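Local coordinates for putative hydroxymethylglutaryl-CoA synthase (PDB 3SQZ), which probably catalyses the condensation of acetyl-CoA with acetoacetyl-CoA to 3-hydroxy-3-methylglutaryl-CoA, and binds coenzyme A, at residues Y49-R60 / R373-E382; L71-A79 / G183-S191. One frame throughout, in Å; residues are numbered along the deposited sequence. Where two conformers were deposited one is given.

Contact 1 of 2, residues Y49-R60 / R373-E382; sequences YVLNMKDLAEAR and RTPLSVENYE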
loop_
_atom_site.group_PDB
_atom_site.type_symbol
_atom_site.label_atom_id
_atom_site.label_comp_id
_atom_site.label_asym_id
_atom_site.label_seq_id
_atom_site.Cartn_x
_atom_site.Cartn_y
_atom_site.Cartn_z
ATOM N N TYR A 49 -6.377 6.958 -13.981
ATOM C CA TYR A 49 -7.750 7.464 -13.940
ATOM C C TYR A 49 -8.164 7.725 -12.497
ATOM O O TYR A 49 -7.655 7.092 -11.566
ATOM C CB TYR A 49 -8.721 6.444 -14.536
ATOM C CG TYR A 49 -8.461 6.082 -15.971
ATOM C CD1 TYR A 49 -8.994 6.833 -17.014
ATOM C CD2 TYR A 49 -7.690 4.974 -16.285
ATOM C CE1 TYR A 49 -8.768 6.484 -18.330
ATOM C CE2 TYR A 49 -7.453 4.618 -17.598
ATOM C CZ TYR A 49 -7.994 5.373 -18.618
ATOM O OH TYR A 49 -7.749 4.997 -19.925
ATOM N N VAL A 50 -9.120 8.631 -12.321
ATOM C CA VAL A 50 -9.602 8.979 -10.997
ATOM C C VAL A 50 -11.120 9.107 -11.008
ATOM O O VAL A 50 -11.707 9.593 -11.977
ATOM C CB VAL A 50 -8.933 10.290 -10.484
ATOM C CG1 VAL A 50 -9.191 11.476 -11.429
ATOM C CG2 VAL A 50 -9.366 10.612 -9.065
ATOM N N LEU A 51 -11.741 8.634 -9.931
ATOM C CA LEU A 51 -13.157 8.839 -9.672
ATOM C C LEU A 51 -13.267 9.832 -8.524
ATOM O O LEU A 51 -12.810 9.570 -7.409
ATOM C CB LEU A 51 -13.833 7.519 -9.301
ATOM C CG LEU A 51 -15.302 7.626 -8.895
ATOM C CD1 LEU A 51 -16.179 8.105 -10.053
ATOM C CD2 LEU A 51 -15.791 6.282 -8.378
ATOM N N ASN A 52 -13.859 10.985 -8.802
ATOM C CA ASN A 52 -14.037 11.989 -7.768
ATOM C C ASN A 52 -15.240 11.620 -6.896
ATOM O O ASN A 52 -16.297 11.245 -7.409
ATOM C CB ASN A 52 -14.142 13.382 -8.396
ATOM C CG ASN A 52 -12.800 13.868 -8.935
ATOM O OD1 ASN A 52 -11.746 13.565 -8.372
ATOM N ND2 ASN A 52 -12.833 14.614 -10.032
ATOM N N MET A 53 -15.075 11.705 -5.580
ATOM C CA MET A 53 -16.112 11.242 -4.666
ATOM C C MET A 53 -17.420 12.013 -4.814
ATOM O O MET A 53 -18.501 11.452 -4.644
ATOM C CB MET A 53 -15.627 11.278 -3.222
ATOM C CG MET A 53 -14.515 10.266 -2.946
ATOM S SD MET A 53 -14.971 8.544 -3.278
ATOM C CE MET A 53 -15.667 8.075 -1.702
ATOM N N LYS A 54 -17.342 13.294 -5.150
ATOM C CA LYS A 54 -18.568 14.056 -5.341
ATOM C C LYS A 54 -19.385 13.502 -6.508
ATOM O O LYS A 54 -20.618 13.548 -6.483
ATOM C CB LYS A 54 -18.259 15.534 -5.548
ATOM C CG LYS A 54 -17.495 15.826 -6.814
ATOM C CD LYS A 54 -17.064 17.273 -6.871
ATOM C CE LYS A 54 -16.378 17.559 -8.184
ATOM N NZ LYS A 54 -15.859 18.947 -8.231
ATOM N N ASP A 55 -18.705 12.991 -7.534
ATOM C CA ASP A 55 -19.400 12.382 -8.664
ATOM C C ASP A 55 -20.079 11.071 -8.255
ATOM O O ASP A 55 -21.211 10.797 -8.661
ATOM C CB ASP A 55 -18.456 12.139 -9.845
ATOM C CG ASP A 55 -18.025 13.424 -10.539
ATOM O OD1 ASP A 55 -18.692 14.469 -10.362
ATOM O OD2 ASP A 55 -17.031 13.393 -11.292
ATOM N N LEU A 56 -19.379 10.252 -7.471
ATOM C CA LEU A 56 -19.960 9.015 -6.968
ATOM C C LEU A 56 -21.175 9.332 -6.095
ATOM O O LEU A 56 -22.221 8.695 -6.213
ATOM C CB LEU A 56 -18.920 8.215 -6.185
ATOM C CG LEU A 56 -19.409 6.876 -5.627
ATOM C CD1 LEU A 56 -19.815 5.909 -6.742
ATOM C CD2 LEU A 56 -18.345 6.240 -4.738
ATOM N N ALA A 57 -21.045 10.336 -5.231
ATOM C CA ALA A 57 -22.143 10.720 -4.352
ATOM C C ALA A 57 -23.379 11.096 -5.159
ATOM O O ALA A 57 -24.490 10.659 -4.854
ATOM C CB ALA A 57 -21.723 11.869 -3.447
ATOM N N GLU A 58 -23.178 11.905 -6.192
ATOM C CA GLU A 58 -24.283 12.343 -7.036
ATOM C C GLU A 58 -24.974 11.151 -7.696
ATOM O O GLU A 58 -26.200 11.068 -7.714
ATOM C CB GLU A 58 -23.794 13.321 -8.102
ATOM C CG GLU A 58 -24.869 13.687 -9.110
ATOM C CD GLU A 58 -24.379 14.656 -10.159
ATOM N N ALA A 59 -24.189 10.221 -8.230
ATOM C CA ALA A 59 -24.758 9.071 -8.923
ATOM C C ALA A 59 -25.512 8.154 -7.968
ATOM O O ALA A 59 -26.516 7.546 -8.344
ATOM C CB ALA A 59 -23.674 8.299 -9.655
ATOM N N ARG A 60 -25.031 8.057 -6.733
ATOM C CA ARG A 60 -25.582 7.102 -5.771
ATOM C C ARG A 60 -26.633 7.698 -4.838
ATOM O O ARG A 60 -27.207 6.985 -4.016
ATOM C CB ARG A 60 -24.462 6.465 -4.944
ATOM C CG ARG A 60 -23.459 5.672 -5.760
ATOM C CD ARG A 60 -24.023 4.346 -6.293
ATOM N NE ARG A 60 -23.015 3.705 -7.127
ATOM C CZ ARG A 60 -22.959 3.793 -8.452
ATOM N NH1 ARG A 60 -23.906 4.445 -9.114
ATOM N NH2 ARG A 60 -21.961 3.220 -9.114
ATOM N N ARG A 373 -4.239 12.481 -13.377
ATOM C CA ARG A 373 -5.144 11.378 -13.672
ATOM C C ARG A 373 -6.382 11.890 -14.402
ATOM O O ARG A 373 -6.878 12.999 -14.140
ATOM C CB ARG A 373 -5.580 10.667 -12.389
ATOM C CG ARG A 373 -4.493 9.814 -11.751
ATOM C CD ARG A 373 -4.903 9.293 -10.378
ATOM N NE ARG A 373 -5.189 10.409 -9.484
ATOM C CZ ARG A 373 -5.813 10.307 -8.315
ATOM N NH1 ARG A 373 -6.196 9.131 -7.850
ATOM N NH2 ARG A 373 -6.053 11.403 -7.599
ATOM N N THR A 374 -6.891 11.074 -15.317
ATOM C CA THR A 374 -8.074 11.413 -16.091
ATOM C C THR A 374 -9.331 11.129 -15.286
ATOM O O THR A 374 -9.561 9.991 -14.889
ATOM C CB THR A 374 -8.069 10.598 -17.398
ATOM O OG1 THR A 374 -6.983 11.049 -18.216
ATOM C CG2 THR A 374 -9.391 10.702 -18.162
ATOM N N PRO A 375 -10.156 12.164 -15.046
ATOM C CA PRO A 375 -11.382 11.909 -14.287
ATOM C C PRO A 375 -12.375 11.105 -15.115
ATOM O O PRO A 375 -12.518 11.327 -16.309
ATOM C CB PRO A 375 -11.926 13.310 -13.997
ATOM C CG PRO A 375 -10.738 14.212 -14.142
ATOM C CD PRO A 375 -9.931 13.603 -15.252
ATOM N N LEU A 376 -13.057 10.170 -14.473
ATOM C CA LEU A 376 -14.053 9.358 -15.144
ATOM C C LEU A 376 -15.449 9.724 -14.689
ATOM O O LEU A 376 -15.673 9.992 -13.512
ATOM C CB LEU A 376 -13.830 7.878 -14.834
ATOM C CG LEU A 376 -12.571 7.274 -15.442
ATOM C CD1 LEU A 376 -12.331 5.862 -14.911
ATOM C CD2 LEU A 376 -12.654 7.273 -16.966
ATOM N N SER A 377 -16.396 9.717 -15.617
ATOM C CA SER A 377 -17.794 9.740 -15.228
ATOM C C SER A 377 -18.076 8.457 -14.447
ATOM O O SER A 377 -17.369 7.454 -14.580
ATOM C CB SER A 377 -18.688 9.783 -16.460
ATOM O OG SER A 377 -18.561 8.574 -17.197
ATOM N N VAL A 378 -19.120 8.464 -13.636
ATOM C CA VAL A 378 -19.493 7.243 -12.943
ATOM C C VAL A 378 -19.807 6.144 -13.965
ATOM O O VAL A 378 -19.416 4.992 -13.788
ATOM C CB VAL A 378 -20.641 7.476 -11.942
ATOM C CG1 VAL A 378 -21.135 6.161 -11.360
ATOM C CG2 VAL A 378 -20.176 8.438 -10.848
ATOM N N GLU A 379 -20.494 6.499 -15.043
ATOM C CA GLU A 379 -20.798 5.531 -16.097
ATOM C C GLU A 379 -19.546 4.868 -16.667
ATOM O O GLU A 379 -19.493 3.642 -16.824
ATOM C CB GLU A 379 -21.579 6.202 -17.226
ATOM C CG GLU A 379 -22.994 6.569 -16.855
ATOM N N ASN A 380 -18.539 5.669 -16.984
ATOM C CA ASN A 380 -17.303 5.113 -17.529
ATOM C C ASN A 380 -16.473 4.373 -16.497
ATOM O O ASN A 380 -15.836 3.365 -16.823
ATOM C CB ASN A 380 -16.477 6.184 -18.235
ATOM C CG ASN A 380 -17.048 6.544 -19.585
ATOM O OD1 ASN A 380 -17.638 5.697 -20.260
ATOM N ND2 ASN A 380 -16.885 7.795 -19.989
ATOM N N TYR A 381 -16.489 4.847 -15.253
ATOM C CA TYR A 381 -15.827 4.120 -14.175
ATOM C C TYR A 381 -16.440 2.726 -14.011
ATOM O O TYR A 381 -15.722 1.739 -13.846
ATOM C CB TYR A 381 -15.865 4.920 -12.858
ATOM C CG TYR A 381 -16.256 4.094 -11.649
ATOM C CD1 TYR A 381 -15.335 3.263 -11.021
ATOM C CD2 TYR A 381 -17.552 4.130 -11.155
ATOM C CE1 TYR A 381 -15.704 2.489 -9.933
ATOM C CE2 TYR A 381 -17.927 3.364 -10.072
ATOM C CZ TYR A 381 -16.999 2.547 -9.459
ATOM O OH TYR A 381 -17.366 1.769 -8.387
ATOM N N GLU A 382 -17.764 2.634 -14.084
ATOM C CA GLU A 382 -18.427 1.341 -13.937
ATOM C C GLU A 382 -17.993 0.374 -15.026
ATOM O O GLU A 382 -17.732 -0.806 -14.772
ATOM C CB GLU A 382 -19.944 1.502 -13.960
ATOM C CG GLU A 382 -20.502 2.132 -12.707
ATOM C CD GLU A 382 -21.982 2.418 -12.799
ATOM O OE1 GLU A 382 -22.551 2.306 -13.903
ATOM O OE2 GLU A 382 -22.576 2.763 -11.768
HETATM O O HOH W 1 -14.989 11.538 -11.347
HETATM O O HOH W 2 -24.686 5.118 -11.816
#
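Leu51 sets its methyl CD2 over the centre of one face of the Tyr381 ring, 3.8 Å from the ring centroid and only 4° off the normal, a clear CH-pi contact. NH2 of Arg60 comes to the edge of the same ring, while the phenol OH bonds to Glu184 and Gln187. The Arg373 guanidinium likewise offers a face, toward whose rim Val50 CG2 packs, and its NH1 bonds to Ser77 OG and Gln307 O. The Arg60 guanidinium is met at its edge: NH2 gives a salt bridge to Glu382 OE2 at 2.8 Å. OE2 accepts through its anti lone pair and sits slightly out of the guanidinium plane, the two flat groups being nearly coplanar. The bend at chi2 (-72°) turns the Arg60 chain back toward Glu382; water 2 joins NH1 to the same oxygen, and NE pairs with Glu184. Between helical segments 53-60 and 378-382, Val378 is a knob among Asp55, Leu56, Ala59 and Arg60, its CG2 3.7 Å from Ala59 CB. Water 1 ties Asn52 N, Asp55 OD2 and Leu376 O together. Along the strands, Val50 N donates to Thr374 O and Leu376 N to Val50 O, each at 2.9 Å. Two strand-to-helix units thus run side by side, their strands parallel neighbours in a three-stranded mixed sheet and the axes of those helical segments 95° apart, joining N- and C-terminal family regions of an HMG-CoA synthase of thiolase fold.

Contact 2 of 2, residues L71-A79 / G183-S191; sequences LLLNALSIA and GESTQGAGS. With COA (coenzyme A), chain D.
Across this wholly buried contact Leu76 and Ser77 lie against Gln187, Gly188 and Ala189 without a single direct hydrogen bond, although backbone carbonyls face the opposing segment. Ser77 O receives a CA-H...O contact from Gly188 CA at 3.4 Å, and neither this oxygen nor Ser185 O nor Ala189 N has a polar partner in the model. Methyl groups, rather than N-H donors, lie against several of these carbonyls. CD1 of Leu73 presses on Ser185 O at 3.2 Å, and Leu76 packs on the carbonyls of Glu184, Ser185 and Gln187. Further along, the CB atoms of Ala79 and Ala189 meet at 4.1 Å, both also against Ile174 of strand 166-175. Gly188, first residue of strand 188-198, has backbone angles (163°/180°) that only a residue without CB takes up comfortably. At the other end the segments reach coenzyme A. Leu71 spreads its two methyls, CD1 onto Ser185 OG at 3.3 Å and CD2 onto the coenzyme A methyl CEP at 3.8 Å. Thr186 turns back on its own loop: N and OG1 both hydrogen-bond to Gly183 O, from the same face of its plane, and chi1 of 59° also brings OG1 within 2.9 Å of the pantetheine amide N8P, which donates to it. Tyr177 and Lys276 add further bonds to the ligand. Leu71, at the end of helix 64-71, and Gly183, Ser185 and Thr186, on the loop before strand 188-198 of the nine-stranded sheet, thereby line the pantetheine-binding part of the coenzyme A pocket.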
loop_
_atom_site.group_PDB
_atom_site.type_symbol
_atom_site.label_atom_id
_atom_site.label_comp_id
_atom_site.label_asym_id
_atom_site.label_seq_id
_atom_site.Cartn_x
_atom_site.Cartn_y
_atom_site.Cartn_z
ATOM N N LEU A 71 -15.790 9.740 5.531
ATOM C CA LEU A 71 -14.674 8.850 5.210
ATOM C C LEU A 71 -13.344 9.583 5.138
ATOM O O LEU A 71 -12.290 8.957 5.213
ATOM C CB LEU A 71 -14.920 8.147 3.874
ATOM C CG LEU A 71 -16.202 7.325 3.780
ATOM C CD1 LEU A 71 -16.318 6.697 2.398
ATOM C CD2 LEU A 71 -16.237 6.272 4.876
ATOM N N LEU A 72 -13.407 10.905 4.978
ATOM C CA LEU A 72 -12.228 11.729 4.690
ATOM C C LEU A 72 -11.564 11.327 3.369
ATOM O O LEU A 72 -10.341 11.185 3.286
ATOM C CB LEU A 72 -11.229 11.733 5.853
ATOM C CG LEU A 72 -11.755 12.352 7.155
ATOM C CD1 LEU A 72 -10.789 12.093 8.296
ATOM C CD2 LEU A 72 -12.013 13.848 7.005
ATOM N N LEU A 73 -12.388 11.134 2.344
ATOM C CA LEU A 73 -11.906 10.817 1.001
ATOM C C LEU A 73 -12.382 11.853 -0.007
ATOM O O LEU A 73 -13.550 12.248 -0.002
ATOM C CB LEU A 73 -12.396 9.437 0.554
ATOM C CG LEU A 73 -11.695 8.223 1.161
ATOM C CD1 LEU A 73 -12.434 6.942 0.793
ATOM C CD2 LEU A 73 -10.251 8.156 0.685
ATOM N N ASN A 74 -11.477 12.264 -0.886
ATOM C CA ASN A 74 -11.797 13.197 -1.963
ATOM C C ASN A 74 -11.944 12.513 -3.318
ATOM O O ASN A 74 -12.779 12.902 -4.126
ATOM C CB ASN A 74 -10.719 14.276 -2.073
ATOM C CG ASN A 74 -10.594 15.105 -0.819
ATOM O OD1 ASN A 74 -9.504 15.559 -0.469
ATOM N ND2 ASN A 74 -11.706 15.305 -0.129
ATOM N N ALA A 75 -11.114 11.506 -3.568
ATOM C CA ALA A 75 -11.055 10.869 -4.873
ATOM C C ALA A 75 -10.393 9.511 -4.736
ATOM O O ALA A 75 -9.677 9.257 -3.768
ATOM C CB ALA A 75 -10.280 11.746 -5.856
ATOM N N LEU A 76 -10.615 8.647 -5.718
ATOM C CA LEU A 76 -10.120 7.264 -5.728
ATOM C C LEU A 76 -9.443 6.972 -7.061
ATOM O O LEU A 76 -10.015 7.316 -8.091
ATOM C CB LEU A 76 -11.296 6.285 -5.620
ATOM C CG LEU A 76 -12.380 6.532 -4.574
ATOM C CD1 LEU A 76 -13.483 5.487 -4.718
ATOM C CD2 LEU A 76 -11.791 6.504 -3.177
ATOM N N SER A 77 -8.313 6.272 -7.060
ATOM C CA SER A 77 -7.734 5.803 -8.308
ATOM C C SER A 77 -8.527 4.632 -8.867
ATOM O O SER A 77 -8.905 3.718 -8.132
ATOM C CB SER A 77 -6.291 5.357 -8.113
ATOM O OG SER A 77 -5.473 6.470 -7.800
ATOM N N ILE A 78 -8.734 4.654 -10.180
ATOM C CA ILE A 78 -9.447 3.599 -10.891
ATOM C C ILE A 78 -8.502 2.995 -11.915
ATOM O O ILE A 78 -7.850 3.715 -12.673
ATOM C CB ILE A 78 -10.711 4.156 -11.587
ATOM C CG1 ILE A 78 -11.722 4.650 -10.545
ATOM C CG2 ILE A 78 -11.327 3.116 -12.525
ATOM C CD1 ILE A 78 -12.168 3.597 -9.548
ATOM N N ALA A 79 -8.422 1.667 -11.926
ATOM C CA ALA A 79 -7.542 0.944 -12.839
ATOM C C ALA A 79 -8.345 0.257 -13.937
ATOM O O ALA A 79 -9.340 -0.405 -13.650
ATOM C CB ALA A 79 -6.734 -0.094 -12.083
ATOM N N GLY A 183 -18.671 -0.779 0.356
ATOM C CA GLY A 183 -17.256 -0.604 0.092
ATOM C C GLY A 183 -16.912 0.107 -1.204
ATOM O O GLY A 183 -15.742 0.371 -1.457
ATOM N N GLU A 184 -17.911 0.428 -2.023
ATOM C CA GLU A 184 -17.625 1.089 -3.288
ATOM C C GLU A 184 -16.855 2.387 -3.074
ATOM O O GLU A 184 -16.002 2.770 -3.888
ATOM C CB GLU A 184 -18.919 1.368 -4.053
ATOM C CG GLU A 184 -18.654 1.775 -5.481
ATOM C CD GLU A 184 -19.913 2.029 -6.294
ATOM O OE1 GLU A 184 -19.787 2.119 -7.529
ATOM O OE2 GLU A 184 -21.022 2.143 -5.722
ATOM N N SER A 185 -17.161 3.062 -1.973
ATOM C CA SER A 185 -16.516 4.321 -1.654
ATOM C C SER A 185 -15.098 4.160 -1.105
ATOM O O SER A 185 -14.408 5.161 -0.926
ATOM C CB SER A 185 -17.361 5.092 -0.649
ATOM O OG SER A 185 -17.546 4.308 0.508
ATOM N N THR A 186 -14.680 2.926 -0.816
ATOM C CA THR A 186 -13.327 2.663 -0.320
ATOM C C THR A 186 -12.539 1.790 -1.292
ATOM O O THR A 186 -11.757 0.910 -0.889
ATOM C CB THR A 186 -13.323 2.069 1.110
ATOM O OG1 THR A 186 -14.055 0.837 1.147
ATOM C CG2 THR A 186 -13.954 3.052 2.076
ATOM N N GLN A 187 -12.727 2.076 -2.576
ATOM C CA GLN A 187 -11.959 1.453 -3.648
ATOM C C GLN A 187 -10.655 2.221 -3.884
ATOM O O GLN A 187 -10.404 3.240 -3.232
ATOM C CB GLN A 187 -12.836 1.348 -4.901
ATOM C CG GLN A 187 -13.931 0.307 -4.691
ATOM C CD GLN A 187 -14.928 0.156 -5.822
ATOM O OE1 GLN A 187 -15.407 -0.951 -6.070
ATOM N NE2 GLN A 187 -15.286 1.256 -6.481
ATOM N N GLY A 188 -9.804 1.723 -4.781
ATOM C CA GLY A 188 -8.547 2.381 -5.081
ATOM C C GLY A 188 -7.593 1.443 -5.792
ATOM O O GLY A 188 -7.923 0.281 -6.056
ATOM N N ALA A 189 -6.410 1.946 -6.120
ATOM C CA ALA A 189 -5.426 1.147 -6.843
ATOM C C ALA A 189 -4.054 1.768 -6.680
ATOM O O ALA A 189 -3.916 2.990 -6.750
ATOM C CB ALA A 189 -5.781 1.070 -8.316
ATOM N N GLY A 190 -3.028 0.942 -6.477
ATOM C CA GLY A 190 -1.680 1.462 -6.434
ATOM C C GLY A 190 -0.689 0.444 -5.932
ATOM O O GLY A 190 -1.062 -0.625 -5.434
ATOM N N SER A 191 0.584 0.786 -6.068
ATOM C CA SER A 191 1.666 -0.067 -5.595
ATOM C C SER A 191 2.776 0.770 -5.000
ATOM O O SER A 191 3.198 1.773 -5.583
ATOM C CB SER A 191 2.252 -0.900 -6.734
ATOM O OG SER A 191 3.373 -1.658 -6.286
HETATM N N1A COA D . -21.812 13.972 6.994
HETATM C C2A COA D . -20.705 13.552 7.641
HETATM N N3A COA D . -20.516 12.203 7.887
HETATM C C4A COA D . -21.451 11.308 7.469
HETATM C C5A COA D . -22.598 11.734 6.800
HETATM C C6A COA D . -22.781 13.044 6.562
HETATM N N6A COA D . -23.951 13.497 5.870
HETATM N N7A COA D . -23.359 10.634 6.498
HETATM C C8A COA D . -22.729 9.549 6.958
HETATM N N9A COA D . -21.538 9.996 7.583
HETATM C C1B COA D . -20.474 9.144 8.097
HETATM C C2B COA D . -20.425 8.534 9.525
HETATM O O2B COA D . -21.090 8.911 10.644
HETATM C C3B COA D . -19.090 7.811 9.481
HETATM O O3B COA D . -17.998 8.089 10.265
HETATM P P3B COA D . -17.915 7.676 11.752
HETATM O O7A COA D . -17.620 6.134 11.835
HETATM O O8A COA D . -16.714 8.501 12.312
HETATM O O9A COA D . -19.202 8.025 12.454
HETATM C C4B COA D . -19.026 7.380 8.066
HETATM O O4B COA D . -19.331 8.605 7.369
HETATM C C5B COA D . -19.343 6.014 7.561
HETATM O O5B COA D . -20.728 5.890 7.738
HETATM P P1A COA D . -21.458 4.542 7.348
HETATM O O1A COA D . -20.806 3.329 8.124
HETATM O O2A COA D . -22.938 4.656 7.653
HETATM O O3A COA D . -21.214 4.361 5.784
HETATM P P2A COA D . -21.373 2.989 4.999
HETATM O O4A COA D . -22.527 2.114 5.615
HETATM O O5A COA D . -21.664 3.283 3.545
HETATM O O6A COA D . -20.003 2.171 5.110
HETATM C CBP COA D . -17.605 1.816 5.275
HETATM C CCP COA D . -18.754 2.793 5.261
HETATM C CDP COA D . -17.759 0.904 6.445
HETATM C CEP COA D . -16.290 2.549 5.389
HETATM C CAP COA D . -17.654 1.047 3.985
HETATM O OAP COA D . -17.260 1.809 2.916
HETATM C C9P COA D . -16.880 -0.256 4.044
HETATM O O9P COA D . -17.296 -1.248 4.634
HETATM N N8P COA D . -15.609 -0.273 3.298
HETATM C C7P COA D . -14.688 -1.389 3.405
HETATM C C6P COA D . -13.965 -1.461 4.734
HETATM C C5P COA D . -12.894 -2.551 4.780
HETATM O O5P COA D . -12.396 -2.985 3.766
HETATM N N4P COA D . -12.418 -2.993 6.063
HETATM C C3P COA D . -11.314 -3.962 6.138
HETATM C C2P COA D . -10.002 -3.446 6.660
HETATM S S1P COA D . -10.075 -2.475 8.130
#

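Overall arrangement
Contact 2 is the core member of the pair, every touching residue buried and its centre about 12 Å from that of the chain, whereas contact 1 lies about 22 Å out and is only partly buried. Their chemistry follows: contact 1 combines strand pairing with a salt bridge and bridging waters, while contact 2 depends on aliphatic groups packed against backbone carbonyls, beside the bound coenzyme A. They share a small sheet, since strands 49-52 and 75-78 are neighbours in it, and contact 2 is nested within the chain loop that contact 1 closes. Polar side chains of the outer contact bond to residues of the inner one, the centres being about 10 Å apart; 183-191 passes on into the large sheet, while 71-79 stays with the small one.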